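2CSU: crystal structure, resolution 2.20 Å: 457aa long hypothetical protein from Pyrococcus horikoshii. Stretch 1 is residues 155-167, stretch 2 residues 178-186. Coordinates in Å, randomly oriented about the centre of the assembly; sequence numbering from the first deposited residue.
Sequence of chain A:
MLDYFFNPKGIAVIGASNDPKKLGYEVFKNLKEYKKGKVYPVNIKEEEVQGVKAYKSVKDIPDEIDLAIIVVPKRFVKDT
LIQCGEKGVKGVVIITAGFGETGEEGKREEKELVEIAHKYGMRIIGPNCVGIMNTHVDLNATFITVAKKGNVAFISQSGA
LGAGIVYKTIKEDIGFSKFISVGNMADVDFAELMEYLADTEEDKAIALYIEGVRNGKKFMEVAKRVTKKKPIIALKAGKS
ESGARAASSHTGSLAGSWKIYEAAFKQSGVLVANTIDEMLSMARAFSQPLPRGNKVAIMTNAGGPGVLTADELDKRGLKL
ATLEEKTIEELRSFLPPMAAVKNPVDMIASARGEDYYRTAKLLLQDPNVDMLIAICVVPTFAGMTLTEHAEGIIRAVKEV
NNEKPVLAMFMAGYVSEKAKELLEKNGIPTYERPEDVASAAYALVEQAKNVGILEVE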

ATOM      1  N   ILE A 155      -5.786 -16.499  10.011  1.00 24.46           N
ATOM      2  CA  ILE A 155      -6.425 -17.710   9.496  1.00 24.17           C
ATOM      3  C   ILE A 155      -7.037 -17.407   8.132  1.00 24.52           C
ATOM      4  O   ILE A 155      -7.937 -16.572   8.003  1.00 24.71           O
ATOM      5  CB  ILE A 155      -7.558 -18.212  10.416  1.00 23.09           C
ATOM      6  CG1 ILE A 155      -7.021 -18.494  11.819  1.00 22.89           C
ATOM      7  CG2 ILE A 155      -8.162 -19.501   9.836  1.00 22.59           C
ATOM      8  CD1 ILE A 155      -8.105 -18.920  12.821  1.00 21.48           C
ATOM      9  N   SER A 156      -6.556 -18.089   7.109  1.00 25.30           N
ATOM     10  CA  SER A 156      -7.086 -17.838   5.787  1.00 26.62           C
ATOM     11  C   SER A 156      -7.679 -19.062   5.112  1.00 26.55           C
ATOM     12  O   SER A 156      -7.071 -20.134   5.079  1.00 26.82           O
ATOM     13  CB  SER A 156      -6.015 -17.227   4.890  1.00 25.91           C
ATOM     14  OG  SER A 156      -6.514 -17.110   3.575  1.00 27.32           O
ATOM     15  N   GLN A 157      -8.880 -18.884   4.574  1.00 25.98           N
ATOM     16  CA  GLN A 157      -9.566 -19.959   3.889  1.00 25.17           C
ATOM     17  C   GLN A 157      -9.084 -20.015   2.436  1.00 24.58           C
ATOM     18  O   GLN A 157      -9.481 -20.879   1.680  1.00 25.61           O
ATOM     19  CB  GLN A 157     -11.079 -19.734   3.979  1.00 25.81           C
ATOM     20  CG  GLN A 157     -11.940 -20.953   3.693  1.00 26.98           C
ATOM     21  CD  GLN A 157     -13.374 -20.781   4.194  1.00 28.05           C
ATOM     22  OE1 GLN A 157     -13.857 -19.655   4.364  1.00 27.51           O
ATOM     23  NE2 GLN A 157     -14.059 -21.900   4.425  1.00 27.48           N
ATOM     24  N   SER A 158      -8.218 -19.082   2.061  1.00 24.32           N
ATOM     25  CA  SER A 158      -7.647 -19.047   0.723  1.00 24.03           C
ATOM     26  C   SER A 158      -6.124 -19.130   0.853  1.00 24.79           C
ATOM     27  O   SER A 158      -5.481 -18.225   1.403  1.00 24.81           O
ATOM     28  CB  SER A 158      -8.020 -17.754   0.008  1.00 25.24           C
ATOM     29  OG  SER A 158      -7.269 -17.618  -1.189  1.00 25.36           O
ATOM     30  N   GLY A 159      -5.551 -20.222   0.358  1.00 24.69           N
ATOM     31  CA  GLY A 159      -4.115 -20.408   0.436  1.00 23.44           C
ATOM     32  C   GLY A 159      -3.311 -19.450  -0.422  1.00 24.57           C
ATOM     33  O   GLY A 159      -2.239 -19.007  -0.005  1.00 25.35           O
ATOM     34  N   ALA A 160      -3.809 -19.134  -1.615  1.00 23.87           N
ATOM     35  CA  ALA A 160      -3.099 -18.229  -2.517  1.00 24.78           C
ATOM     36  C   ALA A 160      -3.086 -16.829  -1.922  1.00 25.07           C
ATOM     37  O   ALA A 160      -2.071 -16.133  -1.965  1.00 25.12           O
ATOM     38  CB  ALA A 160      -3.765 -18.218  -3.883  1.00 24.51           C
ATOM     39  N   LEU A 161      -4.221 -16.408  -1.373  1.00 24.40           N
ATOM     40  CA  LEU A 161      -4.280 -15.099  -0.743  1.00 24.75           C
ATOM     41  C   LEU A 161      -3.347 -15.123   0.473  1.00 23.65           C
ATOM     42  O   LEU A 161      -2.653 -14.155   0.751  1.00 23.63           O
ATOM     43  CB  LEU A 161      -5.697 -14.768  -0.282  1.00 25.24           C
ATOM     44  CG  LEU A 161      -5.720 -13.357   0.286  1.00 26.14           C
ATOM     45  CD1 LEU A 161      -5.356 -12.376  -0.845  1.00 26.02           C
ATOM     46  CD2 LEU A 161      -7.087 -13.038   0.877  1.00 27.25           C
ATOM     47  N   GLY A 162      -3.343 -16.232   1.196  1.00 23.31           N
ATOM     48  CA  GLY A 162      -2.464 -16.351   2.344  1.00 25.10           C
ATOM     49  C   GLY A 162      -1.013 -16.061   1.969  1.00 24.77           C
ATOM     50  O   GLY A 162      -0.380 -15.190   2.555  1.00 26.53           O
ATOM     51  N   ALA A 163      -0.481 -16.777   0.986  1.00 23.94           N
ATOM     52  CA  ALA A 163       0.895 -16.551   0.553  1.00 23.56           C
ATOM     53  C   ALA A 163       1.143 -15.101   0.127  1.00 23.39           C
ATOM     54  O   ALA A 163       2.147 -14.485   0.510  1.00 23.31           O
ATOM     55  CB  ALA A 163       1.235 -17.489  -0.594  1.00 24.47           C
ATOM     56  N   GLY A 164       0.228 -14.559  -0.669  1.00 22.65           N
ATOM     57  CA  GLY A 164       0.380 -13.200  -1.144  1.00 22.58           C
ATOM     58  C   GLY A 164       0.415 -12.172  -0.028  1.00 22.68           C
ATOM     59  O   GLY A 164       1.105 -11.161  -0.128  1.00 24.34           O
ATOM     60  N   ILE A 165      -0.342 -12.426   1.027  1.00 22.81           N
ATOM     61  CA  ILE A 165      -0.387 -11.519   2.157  1.00 22.79           C
ATOM     62  C   ILE A 165       0.919 -11.662   2.944  1.00 23.16           C
ATOM     63  O   ILE A 165       1.495 -10.675   3.375  1.00 23.65           O
ATOM     64  CB  ILE A 165      -1.664 -11.800   3.024  1.00 21.49           C
ATOM     65  CG1 ILE A 165      -2.885 -11.231   2.292  1.00 21.47           C
ATOM     66  CG2 ILE A 165      -1.552 -11.161   4.403  1.00 21.83           C
ATOM     67  CD1 ILE A 165      -4.229 -11.541   2.934  1.00 19.04           C
ATOM     68  N   VAL A 166       1.405 -12.889   3.098  1.00 23.36           N
ATOM     69  CA  VAL A 166       2.666 -13.102   3.796  1.00 22.92           C
ATOM     70  C   VAL A 166       3.759 -12.293   3.093  1.00 23.00           C
ATOM     71  O   VAL A 166       4.521 -11.574   3.743  1.00 22.67           O
ATOM     72  CB  VAL A 166       3.033 -14.601   3.819  1.00 24.09           C
ATOM     73  CG1 VAL A 166       4.466 -14.800   4.288  1.00 23.93           C
ATOM     74  CG2 VAL A 166       2.088 -15.343   4.750  1.00 24.01           C
ATOM     75  N   TYR A 167       3.826 -12.378   1.768  1.00 23.41           N
ATOM     76  CA  TYR A 167       4.838 -11.621   1.030  1.00 24.35           C
ATOM     77  C   TYR A 167       4.606 -10.141   1.213  1.00 24.93           C
ATOM     78  O   TYR A 167       5.553  -9.361   1.298  1.00 26.32           O
ATOM     79  CB  TYR A 167       4.807 -11.933  -0.473  1.00 24.19           C
ATOM     80  CG  TYR A 167       4.858 -13.407  -0.793  1.00 24.25           C
ATOM     81  CD1 TYR A 167       5.430 -14.311   0.102  1.00 24.48           C
ATOM     82  CD2 TYR A 167       4.325 -13.903  -1.987  1.00 24.01           C
ATOM     83  CE1 TYR A 167       5.468 -15.669  -0.171  1.00 23.31           C
ATOM     84  CE2 TYR A 167       4.363 -15.269  -2.270  1.00 23.70           C
ATOM     85  CZ  TYR A 167       4.934 -16.139  -1.355  1.00 23.70           C
ATOM     86  OH  TYR A 167       4.965 -17.484  -1.608  1.00 21.10           O
ATOM     87  N   LYS A 178       0.952 -16.433  14.461  1.00 22.89           N
ATOM     88  CA  LYS A 178       0.645 -17.730  13.863  1.00 23.96           C
ATOM     89  C   LYS A 178      -0.082 -17.554  12.541  1.00 23.76           C
ATOM     90  O   LYS A 178      -0.742 -16.543  12.316  1.00 24.70           O
ATOM     91  CB  LYS A 178      -0.211 -18.573  14.803  1.00 23.06           C
ATOM     92  CG  LYS A 178       0.335 -18.714  16.196  1.00 24.14           C
ATOM     93  CD  LYS A 178      -0.543 -19.625  17.032  1.00 24.29           C
ATOM     94  CE  LYS A 178       0.181 -20.119  18.275  1.00 24.38           C
ATOM     95  NZ  LYS A 178       0.329 -19.082  19.337  1.00 22.66           N
ATOM     96  N   PHE A 179       0.068 -18.542  11.668  1.00 23.50           N
ATOM     97  CA  PHE A 179      -0.561 -18.557  10.355  1.00 24.00           C
ATOM     98  C   PHE A 179      -1.199 -19.914  10.069  1.00 24.19           C
ATOM     99  O   PHE A 179      -0.593 -20.968  10.221  1.00 24.45           O
ATOM    100  CB  PHE A 179       0.505 -18.245   9.302  1.00 25.18           C
ATOM    101  CG  PHE A 179      -0.057 -18.459   7.925  1.00 26.42           C
ATOM    102  CD1 PHE A 179      -0.740 -17.426   7.292  1.00 27.90           C
ATOM    103  CD2 PHE A 179       0.122 -19.675   7.284  1.00 27.45           C
ATOM    104  CE1 PHE A 179      -1.241 -17.614   6.012  1.00 27.47           C
ATOM    105  CE2 PHE A 179      -0.382 -19.854   5.999  1.00 28.66           C
ATOM    106  CZ  PHE A 179      -1.063 -18.826   5.357  1.00 28.48           C
ATOM    107  N   ILE A 180      -2.483 -19.866   9.683  1.00 24.11           N
ATOM    108  CA  ILE A 180      -3.185 -21.112   9.439  1.00 24.74           C
ATOM    109  C   ILE A 180      -3.971 -21.089   8.132  1.00 23.95           C
ATOM    110  O   ILE A 180      -4.997 -20.436   7.990  1.00 23.83           O
ATOM    111  CB  ILE A 180      -4.139 -21.369  10.607  1.00 25.10           C
ATOM    112  CG1 ILE A 180      -3.351 -21.476  11.910  1.00 25.90           C
ATOM    113  CG2 ILE A 180      -4.879 -22.702  10.391  1.00 26.34           C
ATOM    114  CD1 ILE A 180      -3.383 -20.174  12.711  1.00 25.56           C
ATOM    115  N   SER A 181      -3.416 -21.798   7.139  1.00 24.28           N
ATOM    116  CA  SER A 181      -4.214 -22.129   5.970  1.00 23.79           C
ATOM    117  C   SER A 181      -5.026 -23.399   6.243  1.00 23.66           C
ATOM    118  O   SER A 181      -4.491 -24.448   6.569  1.00 23.87           O
ATOM    119  CB  SER A 181      -3.263 -22.350   4.795  1.00 24.99           C
ATOM    120  OG  SER A 181      -4.016 -22.801   3.672  1.00 27.25           O
ATOM    121  N   VAL A 182      -6.362 -23.263   6.166  1.00 23.86           N
ATOM    122  CA  VAL A 182      -7.218 -24.401   6.484  1.00 24.43           C
ATOM    123  C   VAL A 182      -7.622 -25.168   5.227  1.00 24.78           C
ATOM    124  O   VAL A 182      -8.155 -26.268   5.269  1.00 26.08           O
ATOM    125  CB  VAL A 182      -8.461 -23.875   7.195  1.00 25.54           C
ATOM    126  CG1 VAL A 182      -8.069 -23.303   8.554  1.00 24.77           C
ATOM    127  CG2 VAL A 182      -9.100 -22.782   6.362  1.00 24.52           C
ATOM    128  N   GLY A 183      -7.376 -24.514   4.077  1.00 25.03           N
ATOM    129  CA  GLY A 183      -7.745 -25.131   2.810  1.00 24.67           C
ATOM    130  C   GLY A 183      -9.187 -25.626   2.840  1.00 25.63           C
ATOM    131  O   GLY A 183     -10.122 -24.885   3.113  1.00 25.33           O
ATOM    132  N   ASN A 184      -9.505 -26.885   2.529  1.00 26.12           N
ATOM    133  CA  ASN A 184     -10.884 -27.357   2.487  1.00 26.52           C
ATOM    134  C   ASN A 184     -11.571 -27.306   3.852  1.00 27.26           C
ATOM    135  O   ASN A 184     -12.790 -27.426   3.929  1.00 27.02           O
ATOM    136  CB  ASN A 184     -10.942 -28.790   1.933  1.00 25.60           C
ATOM    137  CG  ASN A 184     -10.448 -28.883   0.500  1.00 24.86           C
ATOM    138  OD1 ASN A 184     -10.306 -27.877  -0.185  1.00 25.89           O
ATOM    139  ND2 ASN A 184     -10.182 -30.101   0.039  1.00 25.46           N
HETATM  140  N   MSE A 185     -10.782 -27.130   4.915  1.00 27.92           N
HETATM  141  CA  MSE A 185     -11.259 -27.047   6.292  1.00 28.53           C
HETATM  142  C   MSE A 185     -12.236 -28.178   6.622  1.00 28.58           C
HETATM  143  O   MSE A 185     -13.368 -27.966   7.034  1.00 28.14           O
HETATM  144  CB  MSE A 185     -11.945 -25.695   6.465  1.00 28.96           C
HETATM  145  CG  MSE A 185     -12.403 -25.447   7.902  1.00 29.80           C
HETATM  146 SE   MSE A 185     -12.881 -23.738   8.173  1.00 30.09          SE
HETATM  147  CE  MSE A 185     -14.650 -23.949   7.917  1.00 30.47           C
ATOM    148  N   ALA A 186     -11.768 -29.419   6.395  1.00 28.72           N
ATOM    149  CA  ALA A 186     -12.633 -30.573   6.614  1.00 29.25           C
ATOM    150  C   ALA A 186     -12.861 -30.847   8.102  1.00 29.82           C
ATOM    151  O   ALA A 186     -13.953 -31.179   8.547  1.00 31.70           O
ATOM    152  CB  ALA A 186     -11.976 -31.789   5.957  1.00 29.70           C
TER
HETATM  153  O   HOH W   1      -6.532 -22.069   2.945  1.00 24.22           O
HETATM  154  O   HOH W   2     -12.808 -24.265   2.929  1.00 43.61           O

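Where the two parallel strands run out, a water takes over the work of the sheet. Water 1 donates to Ser156 O at 2.9 Å, accepts from Gly183 N at 2.8 Å, and lies 2.7 Å from Ser181 OG, so it joins both backbones and a side chain just as the chains begin to turn. A second water continues the link, accepting from Gln157 NE2 at 3.1 Å and donating to Gly183 O at 2.8 Å.

Before that point the strands pair directly. Ser156 N donates to Ile180 O at 3.0 Å, and Val182 N reaches Ser156 O in a weak bond of 3.4 Å. On one face of the sheet Ile155 and Ile180 pack together, CG1 of the former 4.1 Å from CD1 of the latter, while Ile155 CG2 meets Val182 CG1 at 4.0 Å. The beta-branched Ile155 and Ile180 suit extended strands, and Val182, just past the strand, adds apolar surface.

The other face carries Ser156 and Ser181, and the helix lies on their side. Ser156 OG donates to Ser158 O at 2.7 Å, and Ser158 caps the helix, its OG accepting from Leu161 N at 3.3 Å. Gly162 suits the place where the helix meets Phe179: its CA sits at the edge of the ring, 4.1 Å from Phe179 CE1, and a CB there would point toward the ring and fall only 3.0 Å from Phe179 CZ, too tight. One helical turn later Val166 CG2 packs 4.2 Å from Phe179 CE1, adding apolar cover to the buried aromatic.

Gly183 occupies a type II' turn from Val182 to Met185, closed by Met185 N donating to Val182 O at 2.8 Å; the positive phi of Gly183 favours glycine. The turn brings Met185, a selenomethionine, toward the first stretch, where its CE lies 4.1 Å from Gln157 NE2.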